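PDB 6A8M: FACT complex subunit SPT16 from Ashbya gossypii, which is probably a histone chaperone subunit of FACT that, with POB3, reorganises nucleosomes during transcription, replication and repair, seen here as its N-terminal peptidase-like domain. Local coordinates for residues A[15-20]-A[94-99]; A[113-118]-A[149-154]. All coordinates share one frame; numbering follows the deposited sequence.

Interaction 1. Residues A[15-20]-A[94-99]; sequences RLLALR and KKLENT
L17 and L96 reach toward each other tip to tip, and their methyls make the packed, apolar part of this contact: CD1 of L17 lies 3.9 Å from CD1 of L96. The second methyl of L17 joins in, its CD2 4.1 Å from the same L96 CD1, so one leucine methyl sits against both branches of the other. Both side chains place CG opposite the carbonyl carbon (chi1 -69° in L17), and together they span the 10.4 Å between CA of L17 and CA of L96. F100, which follows 94-99, also lies against L16, L17 and R20. Helix 9-22 packs here against the turn that follows helix 79-95, in the N-terminal lobe of SPT16, whose six-stranded mixed sheet carries helices around it; from L96 the chain leaves helical geometry and leads to edge strand 101-106. That turn is held from within: the carbonyl O of L96 accepts from both T99 N and T99 OG1, each at 3.1 Å, from the same face of its plane, and the hydroxyl stands well above that plane, with a C=O to donor angle of 96°. On the looser side T99 is solvent-exposed, and R20 reaches its carbonyl only loosely. The arginine chain leaves opposite the backbone N (chi1 -170°), then bends at chi2 and chi3; NH1 stops 3.9 Å from T99 O, an oblique approach too long for a hydrogen bond. The same NH1 is hydrogen-bonded to the carbonyl of K70 instead. Farther out, a 3.1 Å salt bridge runs from K94 NZ, in the last turn of helix 79-95, to E97 OE2, and K95 reaches E13 on helix 9-22, an ionic link between the two helices.

Interaction 2. Residues A[113-118]-A[149-154]; sequences HNLKLF and KGVWDT
V151 puts CG2 against both L115 and F118, and has by far the most surface buried of the three. That methyl does most of the touching: it lies 3.5 Å from L115 CD1, a close methyl-to-methyl approach, and 3.9 Å from F118 CB. The other branch, CG1, meets backbone rather than side chain, 3.9 Å from F118 O. With chi1 at 169°, CG1 is opposite the backbone N and CG2 opposite the carbonyl carbon, which sets CG2 against the two side chains and CG1 beside the F118 backbone. L115 comes in obliquely from the flank: its CB does not point at the other helix, but CG opposite the backbone N (chi1 175°) and the bend at chi2 bring CD1 over to the valine. F118 behaves in reverse. Its CB heads for V151 while the ring swings off, to stand edge-to-face with F144 and W148 of the same helix 143-158 and to touch I76 of the sheet. Here two helices of the N-terminal lobe, 113-128 and 143-158, pack side by side, with the CA atoms of F118 and V151 6.8 Å apart. An alanine in place of V151 would lose both outer methyls, and would probably leave L115 CD1 without its mate and open a gap beside F118 CB. No hydrogen bond or salt bridge crosses between the segments; the K149 to D153 bridge, 3.0 Å from NZ to OD2, stays within its own helix. Holding these two turns together is therefore left to apolar fit, which depends on closeness and shape more than on direction.

Overall arrangement
Both contacts belong to the N-terminal lobe and share no helix: interaction 1 sets helix 9-22 against the turn after helix 79-95, interaction 2 joins helices 113-128 and 143-158. Their centres are 26 Å apart, their nearest atoms about 16 Å, and they follow one another along the chain. Interaction 1 is a surface contact without a buried residue among those that touch, pairing one leucine contact with a long polar approach in that turn. Interaction 2 is partly buried, without hydrogen bonds or salt bridges across it, its side-chain contacts apolar, and runs between two helix bodies, with F118 leading inward to the sheet. The area buried is similar, 122 and 128 Å², but in interaction 2 one valine provides more than half.

Interaction 1. Residues A[15-20]-A[94-99]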
loop_
_atom_site.group_PDB
_atom_site.type_symbol
_atom_site.label_atom_id
_atom_site.label_comp_id
_atom_site.label_asym_id
_atom_site.label_seq_id
_atom_site.Cartn_x
_atom_site.Cartn_y
_atom_site.Cartn_z
ATOM N N ARG A 15 2.674 -13.581 -13.276
ATOM C CA ARG A 15 2.472 -13.453 -11.835
ATOM C C ARG A 15 1.846 -14.711 -11.249
ATOM O O ARG A 15 2.223 -15.148 -10.155
ATOM C CB ARG A 15 1.623 -12.208 -11.542
ATOM C CG ARG A 15 2.352 -10.920 -11.953
ATOM C CD ARG A 15 1.577 -9.656 -11.647
ATOM N NE ARG A 15 2.277 -8.452 -12.125
ATOM C CZ ARG A 15 1.739 -7.236 -12.168
ATOM N NH1 ARG A 15 0.485 -7.043 -11.781
ATOM N NH2 ARG A 15 2.444 -6.206 -12.654
ATOM N N LEU A 16 0.890 -15.301 -11.966
ATOM C CA LEU A 16 0.311 -16.568 -11.526
ATOM C C LEU A 16 1.354 -17.673 -11.503
ATOM O O LEU A 16 1.407 -18.459 -10.552
ATOM C CB LEU A 16 -0.859 -16.968 -12.420
ATOM C CG LEU A 16 -1.543 -18.268 -11.971
ATOM C CD1 LEU A 16 -2.059 -18.107 -10.535
ATOM C CD2 LEU A 16 -2.688 -18.647 -12.902
ATOM N N LEU A 17 2.212 -17.741 -12.531
ATOM C CA LEU A 17 3.263 -18.755 -12.533
ATOM C C LEU A 17 4.302 -18.482 -11.449
ATOM O O LEU A 17 4.798 -19.422 -10.818
ATOM C CB LEU A 17 3.921 -18.838 -13.908
ATOM C CG LEU A 17 3.015 -19.405 -15.005
ATOM C CD1 LEU A 17 3.803 -19.571 -16.283
ATOM C CD2 LEU A 17 2.418 -20.728 -14.566
ATOM N N ALA A 18 4.617 -17.208 -11.188
ATOM C CA ALA A 18 5.505 -16.897 -10.062
ATOM C C ALA A 18 4.923 -17.385 -8.745
ATOM O O ALA A 18 5.643 -17.939 -7.906
ATOM C CB ALA A 18 5.787 -15.398 -9.992
ATOM N N LEU A 19 3.609 -17.217 -8.560
ATOM C CA LEU A 19 2.941 -17.700 -7.352
ATOM C C LEU A 19 2.991 -19.218 -7.256
ATOM O O LEU A 19 3.260 -19.777 -6.186
ATOM C CB LEU A 19 1.490 -17.212 -7.348
ATOM C CG LEU A 19 0.572 -17.679 -6.225
ATOM C CD1 LEU A 19 1.058 -17.210 -4.855
ATOM C CD2 LEU A 19 -0.830 -17.154 -6.501
ATOM N N ARG A 20 2.717 -19.902 -8.368
ATOM C CA ARG A 20 2.856 -21.353 -8.417
ATOM C C ARG A 20 4.265 -21.775 -8.022
ATOM O O ARG A 20 4.449 -22.674 -7.196
ATOM C CB ARG A 20 2.526 -21.845 -9.830
ATOM C CG ARG A 20 2.402 -23.346 -9.976
ATOM C CD ARG A 20 3.712 -23.995 -10.307
ATOM N NE ARG A 20 4.257 -23.496 -11.564
ATOM C CZ ARG A 20 4.367 -24.226 -12.671
ATOM N NH1 ARG A 20 3.965 -25.494 -12.677
ATOM N NH2 ARG A 20 4.885 -23.689 -13.770
ATOM N N LYS A 94 -3.084 -23.617 -23.754
ATOM C CA LYS A 94 -2.487 -24.267 -24.914
ATOM C C LYS A 94 -0.968 -24.244 -24.819
ATOM O O LYS A 94 -0.302 -25.239 -25.125
ATOM C CB LYS A 94 -2.963 -23.601 -26.203
ATOM C CG LYS A 94 -2.279 -24.143 -27.447
ATOM C CD LYS A 94 -2.481 -25.654 -27.619
ATOM C CE LYS A 94 -3.875 -25.989 -28.143
ATOM N NZ LYS A 94 -4.024 -27.446 -28.432
ATOM N N LYS A 95 -0.406 -23.132 -24.357
ATOM C CA LYS A 95 1.046 -23.039 -24.231
ATOM C C LYS A 95 1.574 -23.959 -23.140
ATOM O O LYS A 95 2.597 -24.627 -23.327
ATOM C CB LYS A 95 1.460 -21.599 -23.941
ATOM C CG LYS A 95 2.951 -21.453 -23.770
ATOM C CD LYS A 95 3.400 -20.034 -24.000
ATOM C CE LYS A 95 2.996 -19.161 -22.853
ATOM N NZ LYS A 95 3.990 -18.062 -22.675
ATOM N N LEU A 96 0.895 -24.005 -21.995
ATOM C CA LEU A 96 1.357 -24.754 -20.828
ATOM C C LEU A 96 0.685 -26.113 -20.728
ATOM O O LEU A 96 0.418 -26.606 -19.629
ATOM C CB LEU A 96 1.125 -23.936 -19.563
ATOM C CG LEU A 96 1.716 -22.526 -19.639
ATOM C CD1 LEU A 96 1.328 -21.683 -18.436
ATOM C CD2 LEU A 96 3.229 -22.607 -19.785
ATOM N N GLU A 97 0.433 -26.749 -21.875
ATOM C CA GLU A 97 -0.424 -27.932 -21.913
ATOM C C GLU A 97 0.110 -29.068 -21.048
ATOM O O GLU A 97 -0.676 -29.830 -20.477
ATOM C CB GLU A 97 -0.596 -28.401 -23.360
ATOM C CG GLU A 97 -2.009 -28.843 -23.725
ATOM C CD GLU A 97 -2.174 -29.092 -25.219
ATOM O OE1 GLU A 97 -1.208 -29.566 -25.854
ATOM O OE2 GLU A 97 -3.266 -28.801 -25.758
ATOM N N ASN A 98 1.429 -29.204 -20.932
ATOM C CA ASN A 98 2.016 -30.301 -20.170
ATOM C C ASN A 98 2.660 -29.826 -18.867
ATOM O O ASN A 98 3.590 -30.457 -18.361
ATOM C CB ASN A 98 3.029 -31.058 -21.027
ATOM N N THR A 99 2.175 -28.726 -18.301
ATOM C CA THR A 99 2.786 -28.192 -17.090
ATOM C C THR A 99 1.747 -27.612 -16.137
ATOM O O THR A 99 1.804 -27.854 -14.927
ATOM C CB THR A 99 3.816 -27.114 -17.433
ATOM O OG1 THR A 99 3.280 -26.235 -18.429
ATOM C CG2 THR A 99 5.115 -27.728 -17.951
#

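Interaction 2. Residues A[113-118]-A[149-154]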
loop_
_atom_site.group_PDB
_atom_site.type_symbol
_atom_site.label_atom_id
_atom_site.label_comp_id
_atom_site.label_asym_id
_atom_site.label_seq_id
_atom_site.Cartn_x
_atom_site.Cartn_y
_atom_site.Cartn_z
ATOM N N HIS A 113 -25.458 -25.555 -6.643
ATOM C CA HIS A 113 -24.472 -25.594 -7.712
ATOM C C HIS A 113 -23.083 -25.261 -7.177
ATOM O O HIS A 113 -22.139 -26.051 -7.323
ATOM C CB HIS A 113 -24.897 -24.634 -8.818
ATOM C CG HIS A 113 -23.900 -24.518 -9.926
ATOM N ND1 HIS A 113 -24.026 -25.206 -11.112
ATOM C CD2 HIS A 113 -22.772 -23.781 -10.031
ATOM C CE1 HIS A 113 -23.002 -24.908 -11.896
ATOM N NE2 HIS A 113 -22.228 -24.043 -11.264
ATOM N N ASN A 114 -22.940 -24.089 -6.557
ATOM C CA ASN A 114 -21.644 -23.692 -6.008
ATOM C C ASN A 114 -21.203 -24.633 -4.896
ATOM O O ASN A 114 -20.007 -24.921 -4.759
ATOM C CB ASN A 114 -21.686 -22.260 -5.472
ATOM C CG ASN A 114 -22.022 -21.241 -6.540
ATOM O OD1 ASN A 114 -21.935 -21.513 -7.744
ATOM N ND2 ASN A 114 -22.444 -20.066 -6.102
ATOM N N LEU A 115 -22.149 -25.087 -4.062
ATOM C CA LEU A 115 -21.804 -26.022 -2.991
ATOM C C LEU A 115 -21.060 -27.243 -3.536
ATOM O O LEU A 115 -20.033 -27.665 -2.980
ATOM C CB LEU A 115 -23.068 -26.459 -2.256
ATOM C CG LEU A 115 -22.881 -27.527 -1.185
ATOM C CD1 LEU A 115 -22.097 -26.974 0.003
ATOM C CD2 LEU A 115 -24.239 -28.082 -0.732
ATOM N N LYS A 116 -21.548 -27.800 -4.640
ATOM C CA LYS A 116 -20.910 -28.974 -5.216
ATOM C C LYS A 116 -19.530 -28.626 -5.746
ATOM O O LYS A 116 -18.588 -29.411 -5.588
ATOM C CB LYS A 116 -21.781 -29.559 -6.323
ATOM C CG LYS A 116 -21.260 -30.874 -6.930
ATOM C CD LYS A 116 -21.113 -31.967 -5.883
ATOM C CE LYS A 116 -20.808 -33.328 -6.510
ATOM N NZ LYS A 116 -19.708 -33.279 -7.508
ATOM N N LEU A 117 -19.394 -27.451 -6.372
ATOM C CA LEU A 117 -18.080 -27.001 -6.817
ATOM C C LEU A 117 -17.122 -26.895 -5.636
ATOM O O LEU A 117 -15.972 -27.346 -5.711
ATOM C CB LEU A 117 -18.188 -25.653 -7.551
ATOM C CG LEU A 117 -18.935 -25.635 -8.893
ATOM C CD1 LEU A 117 -18.888 -24.250 -9.544
ATOM C CD2 LEU A 117 -18.374 -26.687 -9.835
ATOM N N PHE A 118 -17.586 -26.317 -4.519
ATOM C CA PHE A 118 -16.737 -26.216 -3.335
ATOM C C PHE A 118 -16.340 -27.595 -2.829
ATOM O O PHE A 118 -15.197 -27.808 -2.417
ATOM C CB PHE A 118 -17.456 -25.451 -2.215
ATOM C CG PHE A 118 -17.771 -24.020 -2.544
ATOM C CD1 PHE A 118 -17.005 -23.309 -3.460
ATOM C CD2 PHE A 118 -18.836 -23.379 -1.920
ATOM C CE1 PHE A 118 -17.279 -21.994 -3.754
ATOM C CE2 PHE A 118 -19.123 -22.042 -2.209
ATOM C CZ PHE A 118 -18.343 -21.351 -3.125
ATOM N N LYS A 149 -17.300 -21.192 3.590
ATOM C CA LYS A 149 -16.787 -21.409 4.943
ATOM C C LYS A 149 -17.367 -22.674 5.571
ATOM O O LYS A 149 -16.671 -23.383 6.307
ATOM C CB LYS A 149 -17.084 -20.201 5.835
ATOM C CG LYS A 149 -16.476 -20.322 7.231
ATOM C CD LYS A 149 -16.423 -18.980 7.943
ATOM C CE LYS A 149 -15.822 -19.118 9.343
ATOM N NZ LYS A 149 -16.679 -19.954 10.219
ATOM N N GLY A 150 -18.641 -22.977 5.299
ATOM C CA GLY A 150 -19.209 -24.207 5.826
ATOM C C GLY A 150 -18.513 -25.448 5.297
ATOM O O GLY A 150 -18.279 -26.411 6.037
ATOM N N VAL A 151 -18.197 -25.451 4.005
ATOM C CA VAL A 151 -17.489 -26.578 3.410
ATOM C C VAL A 151 -16.091 -26.685 3.994
ATOM O O VAL A 151 -15.633 -27.772 4.366
ATOM C CB VAL A 151 -17.446 -26.430 1.880
ATOM C CG1 VAL A 151 -16.489 -27.458 1.273
ATOM C CG2 VAL A 151 -18.851 -26.595 1.296
ATOM N N TRP A 152 -15.402 -25.551 4.093
ATOM C CA TRP A 152 -14.028 -25.557 4.574
ATOM C C TRP A 152 -13.956 -26.034 6.020
ATOM O O TRP A 152 -13.133 -26.887 6.363
ATOM C CB TRP A 152 -13.418 -24.163 4.441
ATOM C CG TRP A 152 -12.055 -24.116 5.050
ATOM C CD1 TRP A 152 -11.705 -23.516 6.211
ATOM C CD2 TRP A 152 -10.876 -24.753 4.552
ATOM N NE1 TRP A 152 -10.359 -23.704 6.457
ATOM C CE2 TRP A 152 -9.835 -24.475 5.460
ATOM C CE3 TRP A 152 -10.600 -25.539 3.431
ATOM C CZ2 TRP A 152 -8.543 -24.949 5.281
ATOM C CZ3 TRP A 152 -9.297 -26.003 3.248
ATOM C CH2 TRP A 152 -8.290 -25.699 4.174
ATOM N N ASP A 153 -14.813 -25.480 6.886
ATOM C CA ASP A 153 -14.760 -25.828 8.304
ATOM C C ASP A 153 -14.849 -27.330 8.501
ATOM O O ASP A 153 -14.064 -27.914 9.259
ATOM C CB ASP A 153 -15.879 -25.114 9.061
ATOM C CG ASP A 153 -15.595 -23.631 9.260
ATOM O OD1 ASP A 153 -14.442 -23.190 9.036
ATOM O OD2 ASP A 153 -16.533 -22.902 9.648
ATOM N N THR A 154 -15.768 -27.975 7.786
ATOM C CA THR A 154 -15.898 -29.426 7.869
ATOM C C THR A 154 -14.677 -30.149 7.311
ATOM O O THR A 154 -14.210 -31.127 7.902
ATOM C CB THR A 154 -17.156 -29.863 7.141
ATOM O OG1 THR A 154 -18.287 -29.438 7.909
ATOM C CG2 THR A 154 -17.191 -31.391 6.996
#